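Chitin elicitor receptor kinase 1 (Arabidopsis thaliana, PDB 4EBY) binds chitin oligomers through its LysM-containing ectodomain and, as a plant immune receptor, is activated by chitin-induced dimerization. Local coordinates at residues 8-13 with 63-68. Sequence-based numbering, arbitrary orientation.
Sequences ALASYY and VPFPCE. With NAG (2-acetamido-2-deoxy-beta-D-glucopyranose), chain C.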
loop_
_atom_site.group_PDB
_atom_site.type_symbol
_atom_site.label_atom_id
_atom_site.label_comp_id
_atom_site.label_asym_id
_atom_site.label_seq_id
_atom_site.Cartn_x
_atom_site.Cartn_y
_atom_site.Cartn_z
ATOM N N ALA A 8 0.683 -8.773 -1.318
ATOM C CA ALA A 8 -0.363 -7.825 -1.001
ATOM C C ALA A 8 -0.291 -6.722 -2.045
ATOM O O ALA A 8 0.632 -6.710 -2.883
ATOM C CB ALA A 8 -0.172 -7.243 0.420
ATOM N N LEU A 9 -1.257 -5.807 -2.018
ATOM C CA LEU A 9 -1.264 -4.675 -2.958
ATOM C C LEU A 9 -1.288 -3.388 -2.149
ATOM O O LEU A 9 -1.968 -3.318 -1.123
ATOM C CB LEU A 9 -2.496 -4.728 -3.860
ATOM C CG LEU A 9 -2.554 -5.911 -4.825
ATOM C CD1 LEU A 9 -3.924 -6.011 -5.450
ATOM C CD2 LEU A 9 -1.492 -5.712 -5.908
ATOM N N ALA A 10 -0.525 -2.386 -2.581
ATOM C CA ALA A 10 -0.563 -1.076 -1.934
ATOM C C ALA A 10 -1.301 -0.093 -2.829
ATOM O O ALA A 10 -1.063 -0.042 -4.038
ATOM C CB ALA A 10 0.864 -0.566 -1.656
ATOM N N SER A 11 -2.194 0.692 -2.247
ATOM C CA SER A 11 -2.929 1.691 -3.016
ATOM C C SER A 11 -2.269 3.043 -2.886
ATOM O O SER A 11 -2.246 3.624 -1.797
ATOM C CB SER A 11 -4.376 1.785 -2.513
ATOM O OG SER A 11 -5.101 2.745 -3.278
ATOM N N TYR A 12 -1.701 3.520 -3.997
ATOM C CA TYR A 12 -0.920 4.752 -3.988
ATOM C C TYR A 12 -1.675 5.866 -4.718
ATOM O O TYR A 12 -1.773 5.862 -5.943
ATOM C CB TYR A 12 0.428 4.465 -4.672
ATOM C CG TYR A 12 1.507 5.503 -4.471
ATOM C CD1 TYR A 12 2.658 5.199 -3.755
ATOM C CD2 TYR A 12 1.375 6.782 -5.004
ATOM C CE1 TYR A 12 3.677 6.159 -3.589
ATOM C CE2 TYR A 12 2.358 7.734 -4.824
ATOM C CZ TYR A 12 3.494 7.423 -4.113
ATOM O OH TYR A 12 4.472 8.394 -3.978
ATOM N N TYR A 13 -2.178 6.845 -3.970
ATOM C CA TYR A 13 -2.941 7.945 -4.549
ATOM C C TYR A 13 -2.019 8.972 -5.214
ATOM O O TYR A 13 -0.959 9.297 -4.672
ATOM C CB TYR A 13 -3.772 8.617 -3.457
ATOM C CG TYR A 13 -4.567 9.797 -3.947
ATOM C CD1 TYR A 13 -5.789 9.615 -4.575
ATOM C CD2 TYR A 13 -4.093 11.098 -3.784
ATOM C CE1 TYR A 13 -6.527 10.697 -5.048
ATOM C CE2 TYR A 13 -4.833 12.192 -4.243
ATOM C CZ TYR A 13 -6.047 11.979 -4.872
ATOM O OH TYR A 13 -6.789 13.061 -5.326
ATOM N N VAL A 63 0.082 -1.413 -6.287
ATOM C CA VAL A 63 1.433 -1.946 -6.429
ATOM C C VAL A 63 1.582 -3.248 -5.654
ATOM O O VAL A 63 1.408 -3.258 -4.428
ATOM C CB VAL A 63 2.487 -0.916 -5.898
ATOM C CG1 VAL A 63 3.932 -1.420 -6.087
ATOM C CG2 VAL A 63 2.316 0.436 -6.577
ATOM N N PRO A 64 1.948 -4.350 -6.328
ATOM C CA PRO A 64 2.134 -5.587 -5.558
ATOM C C PRO A 64 3.413 -5.553 -4.724
ATOM O O PRO A 64 4.418 -4.973 -5.165
ATOM C CB PRO A 64 2.241 -6.659 -6.644
ATOM C CG PRO A 64 2.915 -5.899 -7.806
ATOM C CD PRO A 64 2.315 -4.507 -7.762
ATOM N N PHE A 65 3.368 -6.133 -3.527
ATOM C CA PHE A 65 4.561 -6.220 -2.675
ATOM C C PHE A 65 4.499 -7.454 -1.764
ATOM O O PHE A 65 3.421 -8.038 -1.583
ATOM C CB PHE A 65 4.768 -4.921 -1.876
ATOM C CG PHE A 65 3.721 -4.663 -0.803
ATOM C CD1 PHE A 65 4.028 -4.918 0.526
ATOM C CD2 PHE A 65 2.483 -4.121 -1.115
ATOM C CE1 PHE A 65 3.099 -4.655 1.544
ATOM C CE2 PHE A 65 1.530 -3.855 -0.096
ATOM C CZ PHE A 65 1.849 -4.113 1.231
ATOM N N PRO A 66 5.649 -7.891 -1.226
ATOM C CA PRO A 66 5.616 -9.099 -0.375
ATOM C C PRO A 66 4.966 -8.797 0.966
ATOM O O PRO A 66 5.111 -7.697 1.490
ATOM C CB PRO A 66 7.104 -9.413 -0.135
ATOM C CG PRO A 66 7.857 -8.624 -1.203
ATOM C CD PRO A 66 7.022 -7.401 -1.449
ATOM N N CYS A 67 4.258 -9.768 1.527
ATOM C CA CYS A 67 3.561 -9.542 2.795
ATOM C C CYS A 67 4.117 -10.561 3.790
ATOM O O CYS A 67 3.857 -11.758 3.680
ATOM C CB CYS A 67 2.047 -9.687 2.588
ATOM S SG CYS A 67 1.015 -9.362 4.086
ATOM N N GLU A 68 4.922 -10.088 4.741
ATOM C CA GLU A 68 5.752 -10.969 5.563
ATOM C C GLU A 68 5.433 -10.811 7.041
ATOM O O GLU A 68 4.991 -9.748 7.465
ATOM C CB GLU A 68 7.234 -10.634 5.337
ATOM C CG GLU A 68 7.719 -11.039 3.943
ATOM C CD GLU A 68 8.595 -10.006 3.286
ATOM O OE1 GLU A 68 8.557 -8.826 3.691
ATOM O OE2 GLU A 68 9.319 -10.380 2.339
HETATM C C1 NAG C . -1.681 11.882 3.185
HETATM C C2 NAG C . -2.154 12.460 1.844
HETATM C C3 NAG C . -2.128 13.993 1.875
HETATM C C4 NAG C . -2.779 14.566 3.128
HETATM C C5 NAG C . -2.319 13.813 4.373
HETATM C C6 NAG C . -3.054 14.268 5.631
HETATM C C7 NAG C . -1.731 11.441 -0.348
HETATM C C8 NAG C . -0.727 11.133 -1.438
HETATM N N2 NAG C . -1.285 11.996 0.784
HETATM O O3 NAG C . -2.746 14.537 0.718
HETATM O O4 NAG C . -2.409 15.926 3.254
HETATM O O5 NAG C . -2.521 12.422 4.201
HETATM O O6 NAG C . -4.436 14.012 5.468
HETATM O O7 NAG C . -2.918 11.169 -0.523
#
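Phe65 turns its ring in against the neighbouring strand, where Ala8 and Ala10 have side chains small enough to make room for it. Its CG stands between the backbone N and the carbonyl carbon (chi1 69°), which swings the ring over residues 8-10 instead of away from them. Ala8 CB then lies over one face, 4.1 Å from the ring centroid and offset toward the rim, in a CH-pi contact. The ring edge points at the backbone of strand 8-13, with Ala10 N near its plane, and Phe65 CE2 reaches Ala10 CB at 3.7 Å. Roughly at right angles to the ring direction, Ala8 CB also meets Cys67 CB at 3.9 Å; the sulphur of Cys67 continues into the disulfide with Cys129. Strands 8-13 and 60-70 are antiparallel central neighbours in the mixed sheet that runs through this ectodomain of LysM modules. Ala8 pairs with Phe65, and Ala10 with Val63, through two N-H to O bonds each; the bond from Ala8 N to Phe65 O is 2.8 Å long. Pro64, which has no N-H to give, fits the non-hydrogen-bonded site opposite Leu9. There, on the other face of the sheet, Leu9 CD2 bends back over the proline to 3.6 Å from Pro64 CA, while Leu9 also packs on Val144 of the next strand. Farther along, Tyr13 reaches the glycan pocket, its CD2 3.5 Å from O7 of an N-acetylglucosamine.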